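Local coordinates for putative cytoplasmic protein (Salmonella enterica subsp. enterica serovar Typhimurium, PDB 4J32) that probably cleaves peptidoglycan as a papain-like cysteine amidase, an effector of the type VI secretion system, held here by its immunity protein Tai4, at residues E21-L24 against A25-V29; K46-G50 against G51-N55; I90-V93 against N94-I97; D98-T101 against H102-K106; T141-G145 against S146-D150. All blocks are in the same frame, centred on the assembly; numbering follows the deposited sequence.

Contact 3 is the most buried and lies closest to the chain's centre; the other four are partly buried. Contacts 3 and 4 divide helix 93-103 between them, start against end: at the start, NH groups and an arginine meet Tai4, while at the end carbonyls collect extra donors from side chains and water. Contact 2, another helix end, touches contact 3 through stacked Phe53 and Tyr91 and also faces Tai4. Contacts 1 and 5 pack together on a different part of the domain: Phe26 and Trp23 of helix 19-28 rest on the reversal after strand 138-143. Contact 1 is held mainly by regular helical backbone bonds, whereas contact 5 relies on asparagine, serine and threonine side chains.

Contact 1: residues E21-L24 against A25-V29; sequences EAWL and AFRKV
The indole of Trp23 receives the guanidinium of Arg27 at its edge, where NH2 stands near the ring plane, 3.6 Å from Trp23 CD1. The two planes are 76° apart, so the pair is an edge contact, not a cation-pi stack over the face. Trp23 and Arg27 form an i to i+4 pair along helix 19-28. The indole also meets the ring of Phe19, one turn earlier. Arg27 reaches the indole because its chain starts with CG anti to the backbone N and then folds at chi3 (-67°), which turns the guanidinium back toward the start of the helix; its NE is hydrogen-bonded to a bound citrate, probably from the crystallisation liquor.

Regular helical bonds run beneath the side chains: Ala25 N to Glu21 O (3.0 Å), Phe26 N to Ala22 O (2.9 Å) and Arg27 N to Trp23 O (3.2 Å). The pattern then tightens, for Val29 N turns to Phe26 O at 3.0 Å and Lys28 N makes a weak bond to Ala25 O. Ala22 and Phe26 look inward, onto Leu142 of strand 138-143 and onto helix 57-67, whereas Leu24, Arg27 and Lys28 form the exposed side. There the carbonyl of Leu24 is answered by water: one molecule donates to Leu24 O at 2.8 Å and accepts from Arg27 NH1 at 3.0 Å.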
# COMPACT_ATOMS: atom_id res chain seq x y z
N GLU A 21 -43.94 1.41 -6.57
CA GLU A 21 -43.11 0.46 -7.34
C GLU A 21 -41.61 0.71 -7.14
O GLU A 21 -40.81 -0.22 -7.14
CB GLU A 21 -43.44 0.49 -8.82
CG GLU A 21 -44.81 -0.05 -9.17
CD GLU A 21 -45.08 0.10 -10.64
OE1 GLU A 21 -45.62 1.16 -11.01
OE2 GLU A 21 -44.75 -0.84 -11.41
N ALA A 22 -41.23 1.98 -7.01
CA ALA A 22 -39.82 2.33 -6.81
C ALA A 22 -39.32 1.82 -5.46
O ALA A 22 -38.23 1.26 -5.37
CB ALA A 22 -39.63 3.84 -6.91
N TRP A 23 -40.15 1.98 -4.43
CA TRP A 23 -39.80 1.58 -3.06
C TRP A 23 -39.68 0.07 -2.95
O TRP A 23 -38.73 -0.46 -2.32
CB TRP A 23 -40.86 2.10 -2.08
CG TRP A 23 -40.44 2.10 -0.62
CD1 TRP A 23 -40.77 1.17 0.34
CD2 TRP A 23 -39.61 3.08 0.04
NE1 TRP A 23 -40.21 1.52 1.55
CE2 TRP A 23 -39.50 2.69 1.40
CE3 TRP A 23 -38.99 4.27 -0.38
CZ2 TRP A 23 -38.76 3.43 2.35
CZ3 TRP A 23 -38.25 5.02 0.57
CH2 TRP A 23 -38.15 4.58 1.92
N LEU A 24 -40.63 -0.64 -3.57
CA LEU A 24 -40.57 -2.09 -3.64
C LEU A 24 -39.28 -2.56 -4.34
O LEU A 24 -38.60 -3.48 -3.89
CB LEU A 24 -41.81 -2.62 -4.39
CG LEU A 24 -42.02 -4.10 -4.67
CD1 LEU A 24 -43.50 -4.29 -5.05
CD2 LEU A 24 -41.10 -4.66 -5.77
N ALA A 25 -38.99 -1.97 -5.48
CA ALA A 25 -37.82 -2.42 -6.27
C ALA A 25 -36.52 -2.16 -5.48
O ALA A 25 -35.63 -3.00 -5.42
CB ALA A 25 -37.78 -1.69 -7.62
N PHE A 26 -36.44 -0.99 -4.85
CA PHE A 26 -35.24 -0.65 -4.05
C PHE A 26 -34.94 -1.71 -2.99
O PHE A 26 -33.78 -2.11 -2.81
CB PHE A 26 -35.38 0.73 -3.40
CG PHE A 26 -34.06 1.27 -2.84
CD1 PHE A 26 -33.29 2.16 -3.57
CD2 PHE A 26 -33.58 0.80 -1.60
CE1 PHE A 26 -32.06 2.65 -3.06
CE2 PHE A 26 -32.35 1.27 -1.08
CZ PHE A 26 -31.60 2.18 -1.83
N ARG A 27 -35.98 -2.17 -2.29
CA ARG A 27 -35.82 -3.19 -1.28
C ARG A 27 -35.13 -4.45 -1.80
O ARG A 27 -34.33 -5.05 -1.08
CB ARG A 27 -37.18 -3.54 -0.66
CG ARG A 27 -37.11 -4.51 0.51
CD ARG A 27 -38.49 -4.83 1.06
NE ARG A 27 -39.13 -3.68 1.67
CZ ARG A 27 -40.24 -3.11 1.22
NH1 ARG A 27 -40.87 -3.60 0.15
NH2 ARG A 27 -40.76 -2.09 1.88
N LYS A 28 -35.41 -4.83 -3.05
CA LYS A 28 -34.82 -6.06 -3.62
C LYS A 28 -33.30 -6.00 -3.66
O LYS A 28 -32.63 -7.03 -3.68
CB LYS A 28 -35.34 -6.34 -5.03
CG LYS A 28 -36.88 -6.33 -5.21
CD LYS A 28 -37.67 -7.09 -4.15
CE LYS A 28 -37.56 -8.59 -4.29
NZ LYS A 28 -38.52 -9.26 -3.33
N VAL A 29 -32.77 -4.78 -3.71
CA VAL A 29 -31.32 -4.58 -3.77
C VAL A 29 -30.75 -3.82 -2.57
O VAL A 29 -29.61 -3.35 -2.63
CB VAL A 29 -30.89 -3.91 -5.13
CG1 VAL A 29 -31.13 -4.86 -6.30
CG2 VAL A 29 -31.62 -2.55 -5.36
O HOH W 1 -39.61 -5.27 -1.97

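Contact 2: residues K46-G50 against G51-N55; sequences KNITG and GYFQN
Tyr52 N donates to Asn47 O at 2.9 Å, nearly in line with the carbonyl though bent at the hydrogen (134°), and Gly51 N donates to Ile48 O at 3.0 Å from well above that carbonyl's plane. A third donor, Phe53 N, reaches Asn47 O in a weak bond of 3.5 Å, so this oxygen serves two successive NH groups of the departing chain. The amide of Asn47 is satisfied elsewhere: OD1 is hydrogen-bonded to NE2 of His55 of the Tai4 immunity chain, and ND2 to the carbonyl of Asn43. Gln54 folds over its neighbour, NE2 donating to Phe53 O at 2.8 Å.

The two bonds into the last turn, together with the positive phi of Gly51 (83°), make a Schellman motif, which ends helix 42-49 and turns the chain toward helix 57-67.

Around this cap the side chains pack on rings. Asn47 CB sits over one face of Phe53, 3.7 Å from the ring centroid, a CH-pi contact, and the amide beyond it stacks on the ring with the planes 21° apart. Tyr91 stacks on the other face, which leaves Phe53 sandwiched. Asn47 O also lies in the plane of the Tyr52 ring, at its edge, 3.5 Å from CD2; this tyrosine meets His55 of Tai4 edge-to-face. Farther out, Ile48 CG1 touches Phe53 CB at 3.9 Å, the two side chains crossing at about a right angle.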
# COMPACT_ATOMS: atom_id res chain seq x y z
N LYS A 46 -20.06 -9.46 -12.31
CA LYS A 46 -18.64 -9.67 -12.61
C LYS A 46 -17.75 -8.57 -12.02
O LYS A 46 -16.70 -8.86 -11.44
CB LYS A 46 -18.44 -9.78 -14.12
CG LYS A 46 -18.99 -11.11 -14.65
CD LYS A 46 -18.59 -11.37 -16.08
CE LYS A 46 -19.16 -12.70 -16.54
NZ LYS A 46 -19.11 -12.81 -18.03
N ASN A 47 -18.18 -7.32 -12.16
CA ASN A 47 -17.43 -6.20 -11.61
C ASN A 47 -17.44 -6.14 -10.10
O ASN A 47 -16.44 -5.75 -9.49
CB ASN A 47 -17.87 -4.87 -12.21
CG ASN A 47 -17.28 -4.64 -13.59
OD1 ASN A 47 -16.09 -4.31 -13.72
ND2 ASN A 47 -18.09 -4.85 -14.62
N ILE A 48 -18.56 -6.53 -9.51
CA ILE A 48 -18.64 -6.64 -8.05
C ILE A 48 -17.79 -7.79 -7.49
O ILE A 48 -17.05 -7.61 -6.51
CB ILE A 48 -20.11 -6.67 -7.59
CG1 ILE A 48 -20.71 -5.26 -7.74
CG2 ILE A 48 -20.25 -7.20 -6.15
CD1 ILE A 48 -22.23 -5.26 -7.61
N THR A 49 -17.84 -8.95 -8.15
CA THR A 49 -16.99 -10.08 -7.77
C THR A 49 -15.51 -9.73 -7.86
O THR A 49 -14.71 -10.13 -6.99
CB THR A 49 -17.33 -11.32 -8.62
OG1 THR A 49 -18.68 -11.70 -8.35
CG2 THR A 49 -16.38 -12.51 -8.33
N GLY A 50 -15.14 -8.97 -8.89
CA GLY A 50 -13.77 -8.53 -9.09
C GLY A 50 -13.34 -7.42 -8.12
O GLY A 50 -12.17 -7.08 -8.03
N GLY A 51 -14.30 -6.88 -7.38
CA GLY A 51 -14.05 -5.80 -6.44
C GLY A 51 -14.02 -4.40 -7.01
O GLY A 51 -13.76 -3.43 -6.28
N TYR A 52 -14.31 -4.26 -8.31
CA TYR A 52 -14.21 -2.95 -8.97
C TYR A 52 -15.28 -1.99 -8.49
O TYR A 52 -15.05 -0.78 -8.46
CB TYR A 52 -14.35 -3.07 -10.49
CG TYR A 52 -13.28 -3.91 -11.12
CD1 TYR A 52 -12.12 -3.33 -11.60
CD2 TYR A 52 -13.44 -5.30 -11.24
CE1 TYR A 52 -11.11 -4.11 -12.19
CE2 TYR A 52 -12.44 -6.09 -11.82
CZ TYR A 52 -11.28 -5.47 -12.29
OH TYR A 52 -10.30 -6.24 -12.89
N PHE A 53 -16.47 -2.51 -8.18
CA PHE A 53 -17.54 -1.65 -7.65
C PHE A 53 -17.73 -2.02 -6.20
O PHE A 53 -17.86 -3.21 -5.88
CB PHE A 53 -18.87 -1.90 -8.36
CG PHE A 53 -18.84 -1.68 -9.86
CD1 PHE A 53 -17.88 -0.86 -10.45
CD2 PHE A 53 -19.83 -2.27 -10.66
CE1 PHE A 53 -17.88 -0.64 -11.84
CE2 PHE A 53 -19.84 -2.06 -12.04
CZ PHE A 53 -18.86 -1.25 -12.63
N GLN A 54 -17.75 -1.00 -5.34
CA GLN A 54 -17.98 -1.18 -3.90
C GLN A 54 -19.11 -0.29 -3.38
O GLN A 54 -19.67 -0.56 -2.31
CB GLN A 54 -16.68 -0.87 -3.12
CG GLN A 54 -15.53 -1.83 -3.43
CD GLN A 54 -15.76 -3.23 -2.86
OE1 GLN A 54 -15.44 -3.50 -1.72
NE2 GLN A 54 -16.38 -4.11 -3.64
N ASN A 55 -19.42 0.78 -4.12
CA ASN A 55 -20.52 1.69 -3.74
C ASN A 55 -21.79 1.30 -4.51
O ASN A 55 -21.90 1.57 -5.71
CB ASN A 55 -20.17 3.16 -4.00
CG ASN A 55 -21.25 4.12 -3.45
OD1 ASN A 55 -22.29 3.66 -2.95
ND2 ASN A 55 -20.99 5.42 -3.51

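Contact 3: residues I90-V93 against N94-I97; sequences IYRV and NDMI
Arg92 and Asp95 meet at the start of helix 93-103, where Arg92 holds the N-cap position and Asp95 is the third residue of the first turn. The backbone bonds of that turn are regular: Met96 N to Arg92 O at 3.0 Å, and Ile97 N to Val93 O at 2.9 Å, the latter almost straight at the hydrogen (170°).

Water carries the polar link between the two residues. One molecule accepts from the backbone N of Arg92 at 2.9 Å and donates to Asp95 OD2 at 2.8 Å, so the bond that a capping box makes directly from the N-cap NH to this carboxylate is made here through a solvent molecule. Arg92 and Asp95 run side by side and point the same way, but their planar ends are turned 88° apart and Arg92 NH1 stays 4.6 Å from Asp95 OD2, too far for a direct salt bridge. A second water lies between Arg92 NH1 and Asp95 OD2.

The outer polar partners belong to Tai4. Glu45 of that chain takes the NH groups of Val93 and Asn94 with its two carboxylate oxygens, and its charge at a helix start is probably favourable; Arg92 NE and NH1 bind the carbonyls of Leu44 and Gln49 of the same chain.

Apolar contacts make up the rest. Ile90 CG2 approaches the CB of Asp95 at 3.6 Å, while Val93, Met96 and Ile97 face helix 57-67 and strand 138-143. With CG1 anti to the backbone N (chi1 175°), Val93 sends that methyl along the helix to Ile97 CD1, 3.8 Å away.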
# COMPACT_ATOMS: atom_id res chain seq x y z
N ILE A 90 -25.79 2.28 -14.10
CA ILE A 90 -24.82 3.34 -13.86
C ILE A 90 -24.10 3.08 -12.54
O ILE A 90 -24.73 2.71 -11.55
CB ILE A 90 -25.53 4.72 -13.88
CG1 ILE A 90 -25.92 5.09 -15.33
CG2 ILE A 90 -24.67 5.84 -13.18
CD1 ILE A 90 -26.84 6.36 -15.43
N TYR A 91 -22.78 3.25 -12.52
CA TYR A 91 -21.99 2.83 -11.36
C TYR A 91 -21.27 3.97 -10.62
O TYR A 91 -20.59 3.73 -9.61
CB TYR A 91 -21.05 1.67 -11.71
CG TYR A 91 -20.07 1.95 -12.85
CD1 TYR A 91 -18.86 2.59 -12.61
CD2 TYR A 91 -20.36 1.55 -14.17
CE1 TYR A 91 -17.93 2.82 -13.64
CE2 TYR A 91 -19.44 1.77 -15.20
CZ TYR A 91 -18.22 2.39 -14.93
OH TYR A 91 -17.30 2.65 -15.92
N ARG A 92 -21.41 5.19 -11.14
CA ARG A 92 -20.88 6.39 -10.47
C ARG A 92 -22.02 7.24 -9.92
O ARG A 92 -23.02 7.52 -10.60
CB ARG A 92 -20.03 7.22 -11.43
CG ARG A 92 -18.75 6.50 -11.86
CD ARG A 92 -17.90 7.36 -12.83
NE ARG A 92 -16.56 6.78 -12.92
CZ ARG A 92 -15.99 6.31 -14.04
NH1 ARG A 92 -16.61 6.41 -15.22
NH2 ARG A 92 -14.76 5.78 -13.98
N VAL A 93 -21.84 7.68 -8.67
CA VAL A 93 -22.78 8.58 -8.01
C VAL A 93 -22.98 9.86 -8.81
O VAL A 93 -24.12 10.26 -9.07
CB VAL A 93 -22.33 8.91 -6.57
CG1 VAL A 93 -23.30 9.97 -5.94
CG2 VAL A 93 -22.35 7.60 -5.74
N ASN A 94 -21.89 10.48 -9.24
CA ASN A 94 -21.97 11.74 -9.96
C ASN A 94 -22.79 11.57 -11.25
O ASN A 94 -23.54 12.46 -11.66
CB ASN A 94 -20.56 12.29 -10.26
CG ASN A 94 -19.99 13.14 -9.10
OD1 ASN A 94 -20.73 13.56 -8.19
ND2 ASN A 94 -18.67 13.43 -9.16
N ASP A 95 -22.60 10.41 -11.90
CA ASP A 95 -23.32 10.10 -13.15
C ASP A 95 -24.80 9.89 -12.89
O ASP A 95 -25.63 10.39 -13.65
CB ASP A 95 -22.74 8.86 -13.85
CG ASP A 95 -21.48 9.17 -14.65
OD1 ASP A 95 -21.11 10.37 -14.79
OD2 ASP A 95 -20.86 8.21 -15.14
N MET A 96 -25.13 9.21 -11.81
CA MET A 96 -26.54 8.97 -11.48
C MET A 96 -27.23 10.28 -11.19
O MET A 96 -28.36 10.52 -11.66
CB MET A 96 -26.70 8.01 -10.30
CG MET A 96 -28.18 7.85 -9.84
SD MET A 96 -29.36 7.37 -11.14
CE MET A 96 -28.77 5.75 -11.65
N ILE A 97 -26.56 11.15 -10.45
CA ILE A 97 -27.10 12.49 -10.16
C ILE A 97 -27.37 13.25 -11.46
O ILE A 97 -28.48 13.80 -11.65
CB ILE A 97 -26.17 13.28 -9.22
CG1 ILE A 97 -26.17 12.61 -7.84
CG2 ILE A 97 -26.67 14.74 -9.08
CD1 ILE A 97 -25.13 13.18 -6.84
O HOH W 2 -21.43 5.72 -14.03
O HOH W 3 -18.59 8.38 -16.28

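Contact 4: residues D98-T101 against H102-K106; sequences DYLT and HTMGK
The carbonyl oxygen of Asp98 is gripped twice by His102, whose ring ND1 donates at 2.9 Å and whose backbone N donates at 3.1 Å, the two arriving from opposite faces of the carbonyl plane. The ring bond is fairly straight (161°) and Asp98 O lies close to the imidazole plane. It forms because CG of His102 sits beside that residue's own N (chi1 -73°), which brings ND1 back along the helix; the bond fixes the rotation of the ring and shows that ND1 carries a hydrogen.

The same doubling recurs at Leu100 O, which accepts from Met104 N at 2.8 Å and, from above its plane, from Thr103 N at 3.2 Å. Tyr99 O takes the hydroxyl of Thr103, OG1 lying 3.0 Å away. With its hydroxyl so engaged, Thr103 places CG2 over the centre of the Tyr99 ring, 3.8 Å from the centroid and only 14° off the normal, a CH-pi contact.

On the buried side Leu100 and Met104 lie alongside each other, CD2 to CG 3.7 Å, against Ile125 and Trp171 of the central sheet. Two waters accompany the exit: both donate to Thr101 O, one also donating to Gly105 O and the other accepting from Gly105 N.

Such i to i+3 bonds, side-chain donors and bridging waters, followed by a glycine of positive phi at Gly105, mark the C-terminal end of helix 93-103, where Thr103 and Met104 border a bound 2-ethoxyethanol.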
# COMPACT_ATOMS: atom_id res chain seq x y z
N ASP A 98 -26.39 13.27 -12.36
CA ASP A 98 -26.53 14.00 -13.62
C ASP A 98 -27.62 13.39 -14.50
O ASP A 98 -28.38 14.11 -15.16
CB ASP A 98 -25.21 14.05 -14.37
CG ASP A 98 -24.22 15.01 -13.76
OD1 ASP A 98 -24.63 16.03 -13.14
OD2 ASP A 98 -23.01 14.76 -13.90
N TYR A 99 -27.70 12.05 -14.49
CA TYR A 99 -28.73 11.32 -15.25
C TYR A 99 -30.12 11.77 -14.83
O TYR A 99 -30.98 12.09 -15.68
CB TYR A 99 -28.58 9.79 -15.06
CG TYR A 99 -29.66 9.01 -15.80
CD1 TYR A 99 -29.48 8.59 -17.13
CD2 TYR A 99 -30.88 8.70 -15.17
CE1 TYR A 99 -30.50 7.86 -17.82
CE2 TYR A 99 -31.90 7.99 -15.85
CZ TYR A 99 -31.70 7.57 -17.16
OH TYR A 99 -32.70 6.89 -17.79
N LEU A 100 -30.36 11.80 -13.52
CA LEU A 100 -31.67 12.22 -13.01
C LEU A 100 -31.98 13.69 -13.35
O LEU A 100 -33.10 13.99 -13.74
CB LEU A 100 -31.77 11.96 -11.50
CG LEU A 100 -31.68 10.47 -11.12
CD1 LEU A 100 -31.27 10.34 -9.68
CD2 LEU A 100 -32.97 9.73 -11.40
N THR A 101 -30.98 14.56 -13.26
CA THR A 101 -31.14 15.99 -13.60
C THR A 101 -31.64 16.12 -15.04
O THR A 101 -32.46 16.98 -15.34
CB THR A 101 -29.80 16.75 -13.41
OG1 THR A 101 -29.37 16.63 -12.04
CG2 THR A 101 -29.96 18.21 -13.76
N HIS A 102 -31.17 15.22 -15.91
CA HIS A 102 -31.48 15.35 -17.33
C HIS A 102 -32.69 14.55 -17.80
O HIS A 102 -33.14 14.73 -18.93
CB HIS A 102 -30.25 15.04 -18.18
CG HIS A 102 -29.23 16.13 -18.15
ND1 HIS A 102 -28.20 16.16 -17.23
CD2 HIS A 102 -29.10 17.25 -18.89
CE1 HIS A 102 -27.47 17.25 -17.42
NE2 HIS A 102 -28.00 17.93 -18.42
N THR A 103 -33.24 13.70 -16.93
CA THR A 103 -34.37 12.85 -17.29
C THR A 103 -35.63 13.08 -16.45
O THR A 103 -36.74 12.77 -16.90
CB THR A 103 -34.00 11.33 -17.23
OG1 THR A 103 -33.71 10.97 -15.88
CG2 THR A 103 -32.78 11.02 -18.10
N MET A 104 -35.47 13.60 -15.23
CA MET A 104 -36.59 13.67 -14.27
C MET A 104 -37.45 14.93 -14.32
O MET A 104 -38.48 15.02 -13.64
CB MET A 104 -36.08 13.50 -12.84
CG MET A 104 -35.65 12.08 -12.47
SD MET A 104 -37.04 10.98 -12.35
CE MET A 104 -37.84 11.57 -10.87
N GLY A 105 -37.03 15.92 -15.11
CA GLY A 105 -37.78 17.16 -15.19
C GLY A 105 -37.38 18.06 -14.04
O GLY A 105 -36.35 17.84 -13.38
N LYS A 106 -38.21 19.07 -13.79
CA LYS A 106 -37.91 20.06 -12.76
C LYS A 106 -38.00 19.39 -11.39
O LYS A 106 -39.00 18.70 -11.11
CB LYS A 106 -38.91 21.23 -12.81
CG LYS A 106 -39.02 21.91 -14.16
CD LYS A 106 -37.81 22.79 -14.46
CE LYS A 106 -37.56 22.90 -15.98
NZ LYS A 106 -37.14 21.56 -16.54
O HOH W 4 -33.62 18.54 -13.46
O HOH W 5 -34.93 16.81 -16.60

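Contact 5: residues T141-G145 against S146-D150; sequences TLWNG and SICSD
A tight reversal after strand 138-143 folds residues 146-150 back beside the strand, the two directions 161° apart, and an Asx turn at Asn144 shapes its tip. Asn144 OD1 accepts from Ser146 N at 3.0 Å and from Ile147 N at 2.9 Å, the two donors arriving from opposite faces of the Asn144 carbonyl plane; chi1 of 74° swings the amide over the bend. Asn144 N in turn donates to Ile147 O at 3.1 Å. With Ser149 N to Leu142 O (2.9 Å), this bond flanks Trp143 and Cys148, a single antiparallel bridge of the non-hydrogen-bonded kind.

The indole of Trp143 lies under the turn, with Gly145 N, Ser146 N and Ile147 N over one face, while its NE1 bonds to Phe119 O. Cys148 SG stands at the indole edge, a sulfur-aromatic contact.

Farther along, Ser149 OG receives Leu142 N at 3.2 Å. Asp150 OD2 is hydrogen-bonded to His139 NE2, an arrangement that resembles the histidine with an acidic or amide partner found in papain-like peptidases. The other carboxylate oxygen, Asp150 OD1, takes a weak bond from Thr141 OG1 at 2.9 Å.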
# COMPACT_ATOMS: atom_id res chain seq x y z
N THR A 141 -30.87 8.39 -3.24
CA THR A 141 -31.68 7.29 -2.68
C THR A 141 -33.18 7.62 -2.77
O THR A 141 -33.55 8.63 -3.37
CB THR A 141 -31.24 6.92 -1.22
OG1 THR A 141 -31.82 5.67 -0.82
CG2 THR A 141 -31.59 8.01 -0.25
N LEU A 142 -34.03 6.76 -2.19
CA LEU A 142 -35.45 7.07 -2.10
C LEU A 142 -35.77 7.56 -0.70
O LEU A 142 -35.06 7.25 0.26
CB LEU A 142 -36.31 5.84 -2.43
CG LEU A 142 -36.07 5.22 -3.81
CD1 LEU A 142 -37.01 4.06 -3.95
CD2 LEU A 142 -36.31 6.23 -4.92
N TRP A 143 -36.84 8.33 -0.62
CA TRP A 143 -37.27 8.98 0.61
C TRP A 143 -38.78 8.85 0.67
O TRP A 143 -39.49 9.19 -0.30
CB TRP A 143 -36.82 10.46 0.57
CG TRP A 143 -37.42 11.35 1.61
CD1 TRP A 143 -38.47 12.22 1.44
CD2 TRP A 143 -37.02 11.46 2.98
NE1 TRP A 143 -38.73 12.88 2.63
CE2 TRP A 143 -37.85 12.43 3.59
CE3 TRP A 143 -36.01 10.86 3.75
CZ2 TRP A 143 -37.73 12.80 4.93
CZ3 TRP A 143 -35.89 11.22 5.09
CH2 TRP A 143 -36.74 12.19 5.66
N ASN A 144 -39.30 8.35 1.80
CA ASN A 144 -40.75 8.12 1.88
C ASN A 144 -41.52 9.17 2.70
O ASN A 144 -42.67 8.93 3.10
CB ASN A 144 -41.05 6.71 2.40
CG ASN A 144 -40.77 6.57 3.89
OD1 ASN A 144 -40.24 7.50 4.52
ND2 ASN A 144 -41.12 5.42 4.46
N GLY A 145 -40.88 10.32 2.94
CA GLY A 145 -41.46 11.37 3.79
C GLY A 145 -40.96 11.35 5.23
O GLY A 145 -41.14 12.31 5.97
N SER A 146 -40.33 10.24 5.61
CA SER A 146 -39.84 10.02 6.98
C SER A 146 -38.41 9.49 7.03
O SER A 146 -37.64 9.88 7.91
CB SER A 146 -40.73 8.99 7.69
OG SER A 146 -42.07 9.41 7.71
N ILE A 147 -38.06 8.59 6.12
CA ILE A 147 -36.77 7.85 6.17
C ILE A 147 -36.30 7.56 4.75
O ILE A 147 -37.12 7.56 3.82
CB ILE A 147 -36.87 6.48 6.94
CG1 ILE A 147 -37.86 5.52 6.24
CG2 ILE A 147 -37.21 6.69 8.42
CD1 ILE A 147 -37.75 4.03 6.64
N CYS A 148 -35.00 7.31 4.58
CA CYS A 148 -34.47 6.88 3.28
C CYS A 148 -34.64 5.37 3.16
O CYS A 148 -34.72 4.68 4.16
CB CYS A 148 -32.98 7.20 3.14
SG CYS A 148 -32.62 8.98 3.20
N SER A 149 -34.65 4.90 1.93
CA SER A 149 -34.83 3.47 1.64
C SER A 149 -33.60 2.65 2.07
O SER A 149 -33.71 1.45 2.29
CB SER A 149 -35.11 3.27 0.16
OG SER A 149 -34.18 3.99 -0.64
N ASP A 150 -32.43 3.30 2.16
CA ASP A 150 -31.22 2.61 2.62
C ASP A 150 -30.78 3.06 4.00
O ASP A 150 -29.61 2.87 4.38
CB ASP A 150 -30.08 2.74 1.59
CG ASP A 150 -29.75 4.18 1.24
OD1 ASP A 150 -30.47 5.11 1.65
OD2 ASP A 150 -28.74 4.38 0.53
O HOH W 6 -43.57 8.70 5.63